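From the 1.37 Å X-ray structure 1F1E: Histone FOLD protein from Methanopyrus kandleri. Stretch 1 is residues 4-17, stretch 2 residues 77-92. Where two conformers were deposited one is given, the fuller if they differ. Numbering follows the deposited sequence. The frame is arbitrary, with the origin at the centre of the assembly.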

# COMPACT_ATOMS: atom_id res chain seq x y z
N GLU A 4 22.38 -6.12 -7.84
CA GLU A 4 21.93 -5.22 -6.75
C GLU A 4 21.96 -3.73 -7.06
O GLU A 4 22.78 -3.24 -7.82
CB GLU A 4 22.80 -5.44 -5.51
N LEU A 5 21.02 -2.97 -6.46
CA LEU A 5 20.93 -1.52 -6.66
C LEU A 5 22.12 -0.81 -6.07
O LEU A 5 22.38 -1.03 -4.86
CB LEU A 5 19.68 -1.03 -5.97
CG LEU A 5 18.41 -1.66 -6.55
CD1 LEU A 5 17.26 -1.17 -5.69
CD2 LEU A 5 18.15 -1.25 -7.99
N PRO A 6 22.90 -0.02 -6.76
CA PRO A 6 24.05 0.60 -6.08
C PRO A 6 23.66 1.67 -5.09
O PRO A 6 22.77 2.45 -5.31
CB PRO A 6 24.83 1.25 -7.24
CG PRO A 6 24.38 0.50 -8.44
CD PRO A 6 22.90 0.34 -8.20
N LYS A 7 24.42 1.64 -3.98
CA LYS A 7 24.14 2.56 -2.89
C LYS A 7 24.29 4.01 -3.36
O LYS A 7 23.50 4.88 -2.97
CB LYS A 7 25.03 2.38 -1.65
CG LYS A 7 24.75 1.12 -0.90
CD LYS A 7 25.69 0.73 0.22
CE LYS A 7 25.14 -0.21 1.26
NZ LYS A 7 25.84 -0.31 2.60
N ALA A 8 25.30 4.27 -4.19
CA ALA A 8 25.49 5.65 -4.63
C ALA A 8 24.30 6.19 -5.40
O ALA A 8 23.92 7.36 -5.22
CB ALA A 8 26.75 5.73 -5.47
N ALA A 9 23.72 5.28 -6.17
CA ALA A 9 22.51 5.64 -6.97
C ALA A 9 21.29 5.79 -6.05
O ALA A 9 20.57 6.78 -6.21
CB ALA A 9 22.23 4.66 -8.09
N ILE A 10 21.09 4.87 -5.10
CA ILE A 10 20.05 5.03 -4.08
C ILE A 10 20.14 6.39 -3.41
O ILE A 10 19.15 7.12 -3.30
CB ILE A 10 20.09 3.92 -3.05
CG1 ILE A 10 19.80 2.54 -3.71
CG2 ILE A 10 19.15 4.19 -1.90
CD1 ILE A 10 20.05 1.41 -2.72
N GLU A 11 21.35 6.74 -2.97
CA GLU A 11 21.50 8.03 -2.36
C GLU A 11 21.20 9.21 -3.27
O GLU A 11 20.53 10.07 -2.77
CB GLU A 11 22.98 8.17 -1.89
CG GLU A 11 23.13 9.44 -1.09
CD GLU A 11 24.52 9.69 -0.59
OE1 GLU A 11 25.38 8.77 -0.70
OE2 GLU A 11 24.73 10.82 -0.11
N ARG A 12 21.72 9.19 -4.51
CA ARG A 12 21.44 10.35 -5.36
C ARG A 12 19.93 10.53 -5.59
O ARG A 12 19.40 11.63 -5.62
CB ARG A 12 22.17 10.32 -6.71
CG ARG A 12 23.70 10.48 -6.57
CD ARG A 12 24.29 10.59 -7.98
NE ARG A 12 24.17 9.28 -8.64
CZ ARG A 12 25.04 8.29 -8.58
NH1 ARG A 12 26.18 8.37 -7.89
NH2 ARG A 12 24.81 7.17 -9.22
N ILE A 13 19.27 9.37 -5.77
CA ILE A 13 17.87 9.41 -6.13
C ILE A 13 17.10 9.94 -4.93
O ILE A 13 16.23 10.79 -5.03
CB ILE A 13 17.40 8.08 -6.66
CG1 ILE A 13 18.05 7.74 -8.00
CG2 ILE A 13 15.90 8.01 -6.78
CD1 ILE A 13 17.99 6.25 -8.32
N PHE A 14 17.37 9.38 -3.76
CA PHE A 14 16.68 9.88 -2.55
C PHE A 14 16.94 11.36 -2.37
O PHE A 14 16.04 12.14 -2.04
CB PHE A 14 17.21 9.09 -1.37
CG PHE A 14 16.55 9.41 -0.07
CD1 PHE A 14 17.09 10.31 0.81
CD2 PHE A 14 15.34 8.80 0.27
CE1 PHE A 14 16.49 10.61 2.02
CE2 PHE A 14 14.73 9.12 1.44
CZ PHE A 14 15.30 10.02 2.32
N ARG A 15 18.20 11.74 -2.60
CA ARG A 15 18.57 13.15 -2.39
C ARG A 15 17.89 14.09 -3.37
O ARG A 15 17.69 15.28 -3.16
CB ARG A 15 20.10 13.22 -2.48
CG ARG A 15 20.87 14.13 -1.63
CD ARG A 15 22.35 14.10 -2.02
NE ARG A 15 23.16 13.39 -1.03
CZ ARG A 15 23.49 13.96 0.13
NH1 ARG A 15 24.23 13.30 1.01
NH2 ARG A 15 23.07 15.18 0.43
N GLN A 16 17.43 13.61 -4.52
CA GLN A 16 16.66 14.41 -5.43
C GLN A 16 15.42 14.95 -4.76
O GLN A 16 14.89 15.98 -5.16
CB GLN A 16 16.13 13.60 -6.62
CG GLN A 16 17.23 13.18 -7.57
CD GLN A 16 16.86 12.21 -8.66
OE1 GLN A 16 17.68 11.81 -9.46
NE2 GLN A 16 15.60 11.80 -8.70
N GLY A 17 14.94 14.27 -3.72
CA GLY A 17 13.75 14.75 -3.06
C GLY A 17 14.05 15.60 -1.85
O GLY A 17 13.07 16.05 -1.22
N ASP A 77 5.98 10.92 -15.49
CA ASP A 77 6.72 12.13 -15.73
C ASP A 77 8.09 12.17 -15.06
O ASP A 77 8.83 13.14 -15.31
CB ASP A 77 5.92 13.35 -15.24
CG ASP A 77 4.75 13.67 -16.14
OD1 ASP A 77 4.64 13.12 -17.27
OD2 ASP A 77 3.94 14.52 -15.69
N TYR A 78 8.44 11.17 -14.26
CA TYR A 78 9.74 11.16 -13.60
C TYR A 78 10.88 11.27 -14.60
O TYR A 78 10.98 10.49 -15.55
CB TYR A 78 9.90 9.89 -12.79
CG TYR A 78 11.23 9.75 -12.11
CD1 TYR A 78 11.46 10.37 -10.89
CD2 TYR A 78 12.25 8.99 -12.67
CE1 TYR A 78 12.67 10.26 -10.24
CE2 TYR A 78 13.49 8.86 -12.05
CZ TYR A 78 13.68 9.50 -10.83
OH TYR A 78 14.86 9.42 -10.15
N ASP A 79 11.80 12.23 -14.34
CA ASP A 79 12.89 12.43 -15.23
C ASP A 79 14.24 12.54 -14.48
O ASP A 79 15.19 13.05 -15.02
CB ASP A 79 12.74 13.69 -16.08
N GLY A 80 14.28 12.03 -13.27
CA GLY A 80 15.51 11.94 -12.50
C GLY A 80 16.36 10.74 -12.90
O GLY A 80 16.20 10.07 -13.93
N GLU A 81 17.35 10.46 -12.06
CA GLU A 81 18.22 9.32 -12.22
C GLU A 81 17.45 8.01 -12.17
O GLU A 81 16.55 7.78 -11.36
CB GLU A 81 19.31 9.33 -11.14
CG GLU A 81 20.33 8.22 -11.49
CD GLU A 81 21.57 8.22 -10.62
OE1 GLU A 81 21.73 9.25 -9.96
OE2 GLU A 81 22.32 7.18 -10.62
N LEU A 82 17.82 7.05 -13.03
CA LEU A 82 17.24 5.72 -13.07
C LEU A 82 18.31 4.67 -12.80
O LEU A 82 19.50 4.94 -13.02
CB LEU A 82 16.64 5.46 -14.45
CG LEU A 82 15.43 6.31 -14.83
CD1 LEU A 82 15.30 6.28 -16.36
CD2 LEU A 82 14.21 5.85 -14.06
N PHE A 83 17.87 3.55 -12.27
CA PHE A 83 18.87 2.50 -12.17
C PHE A 83 19.16 1.92 -13.53
O PHE A 83 18.45 2.14 -14.49
CB PHE A 83 18.27 1.47 -11.23
CG PHE A 83 18.13 1.94 -9.78
CD1 PHE A 83 19.23 2.21 -9.00
CD2 PHE A 83 16.88 2.11 -9.26
CE1 PHE A 83 19.10 2.62 -7.69
CE2 PHE A 83 16.71 2.49 -7.95
CZ PHE A 83 17.80 2.74 -7.17
N GLY A 84 20.21 1.07 -13.63
CA GLY A 84 20.49 0.40 -14.87
C GLY A 84 19.41 -0.60 -15.25
O GLY A 84 18.87 -1.24 -14.33
N ARG A 85 19.10 -0.69 -16.55
CA ARG A 85 18.00 -1.53 -16.99
C ARG A 85 18.25 -2.96 -16.63
O ARG A 85 17.39 -3.66 -16.14
CB ARG A 85 17.83 -1.46 -18.52
CG ARG A 85 16.90 -2.51 -19.09
CD ARG A 85 16.69 -2.40 -20.61
NE ARG A 85 16.47 -0.98 -20.95
CZ ARG A 85 15.28 -0.43 -20.98
NH1 ARG A 85 14.15 -1.05 -20.71
NH2 ARG A 85 15.16 0.84 -21.27
N ALA A 86 19.46 -3.46 -16.80
CA ALA A 86 19.70 -4.85 -16.51
C ALA A 86 19.51 -5.17 -15.04
O ALA A 86 19.06 -6.26 -14.67
CB ALA A 86 21.09 -5.34 -16.94
N THR A 87 19.95 -4.28 -14.18
CA THR A 87 19.77 -4.46 -12.73
C THR A 87 18.30 -4.53 -12.39
O THR A 87 17.87 -5.49 -11.71
CB THR A 87 20.42 -3.31 -11.97
OG1 THR A 87 21.82 -3.32 -12.23
CG2 THR A 87 20.29 -3.48 -10.47
N VAL A 88 17.49 -3.57 -12.87
CA VAL A 88 16.11 -3.66 -12.50
C VAL A 88 15.42 -4.84 -13.18
O VAL A 88 14.52 -5.45 -12.57
CB VAL A 88 15.35 -2.34 -12.74
CG1 VAL A 88 15.91 -1.27 -11.80
CG2 VAL A 88 15.35 -1.83 -14.16
N ARG A 89 15.84 -5.20 -14.37
CA ARG A 89 15.27 -6.37 -15.00
C ARG A 89 15.56 -7.64 -14.21
O ARG A 89 14.72 -8.53 -14.17
CB ARG A 89 15.76 -6.50 -16.43
CG ARG A 89 15.29 -7.72 -17.17
CD ARG A 89 13.82 -7.65 -17.45
NE ARG A 89 13.17 -8.82 -18.03
CZ ARG A 89 12.60 -9.76 -17.33
NH1 ARG A 89 12.60 -9.79 -15.98
NH2 ARG A 89 12.01 -10.76 -17.94
N ARG A 90 16.74 -7.71 -13.59
CA ARG A 90 17.07 -8.88 -12.80
C ARG A 90 16.25 -8.91 -11.53
O ARG A 90 15.86 -10.02 -11.08
CB ARG A 90 18.58 -8.90 -12.49
CG ARG A 90 19.05 -10.14 -11.77
CD ARG A 90 19.40 -11.22 -12.80
NE ARG A 90 20.08 -12.30 -12.07
CZ ARG A 90 21.38 -12.40 -11.94
NH1 ARG A 90 22.26 -11.55 -12.47
NH2 ARG A 90 21.85 -13.42 -11.25
N ILE A 91 15.93 -7.77 -10.96
CA ILE A 91 15.04 -7.80 -9.79
C ILE A 91 13.71 -8.33 -10.21
O ILE A 91 13.09 -9.16 -9.54
CB ILE A 91 14.97 -6.40 -9.20
CG1 ILE A 91 16.34 -5.93 -8.68
CG2 ILE A 91 13.92 -6.33 -8.10
CD1 ILE A 91 16.34 -4.44 -8.41
N LEU A 92 13.21 -7.91 -11.37
CA LEU A 92 11.93 -8.41 -11.85
C LEU A 92 12.02 -9.92 -12.09
O LEU A 92 11.08 -10.65 -11.77
CB LEU A 92 11.55 -7.64 -13.10
CG LEU A 92 11.12 -6.20 -12.89
CD1 LEU A 92 10.98 -5.46 -14.25
CD2 LEU A 92 9.82 -6.05 -12.13
O HOH W 1 20.58 11.73 -9.40

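The helix that begins at Lys-7, with Pro-6 at its N-cap, packs against an extended segment that leads through the N-cap residue Gly-84 into the helix starting at Arg-85. The two stretches run in opposite senses, burying 624 Å² together: the CA atoms of Glu-4 and Thr-87 lie 6.4 Å apart, those of Ala-9 and Phe-83 7.1 Å, and those of Ile-13 and Glu-81 6.1 Å.

Phe-83 is the apolar centre. Its chi1 of -68° (m) and chi2 of -66° place the ring between two aliphatic ends. Leu-5 (m, t) has a CA-to-CB bond directed sideways, yet with chi2 t sending CD1 outward, the other branch, CD2, lies over one face, 3.6 Å from the Phe-83 ring centroid; the same CD2 meets Ile-91 CD1 at 3.7 Å. Ile-13, also m, t, likewise starts sideways and sets CD1 over the opposite face, 3.9 Å from the Phe-83 centroid, both being CH-pi contacts. Ala-9, with its small side chain, points toward the ring, its CB 3.8 Å from Phe-83 CE1.

Polar pairing dominates farther along the first helix. Glu-81 is extended (t, t), which brings its carboxylate alongside the guanidinium of Arg-12. Chi3 of -70° (m) turns the Arg-12 chain so that its edge presents two donors: NE bonds Glu-81 OE1 at 2.8 Å and NH2 bonds Glu-81 OE2 at 2.9 Å, a bidentate salt bridge. Gln-16 (m, t) spends both ends of its amide. Its OE1 accepts from Glu-81 N at 2.9 Å, while its NE2 donates to Tyr-78 OH, also at 2.9 Å. Tyr-78 OH in turn donates to Glu-81 O at 2.6 Å, tying side chain and backbone into one network. Water 1 extends it, donating to Gln-16 OE1 at 2.9 Å and Glu-81 OE1 at 2.8 Å. Gly-80 accommodates this arrangement: an ideal CB there would lie 2.3 Å from Gln-16 NE2, a clash.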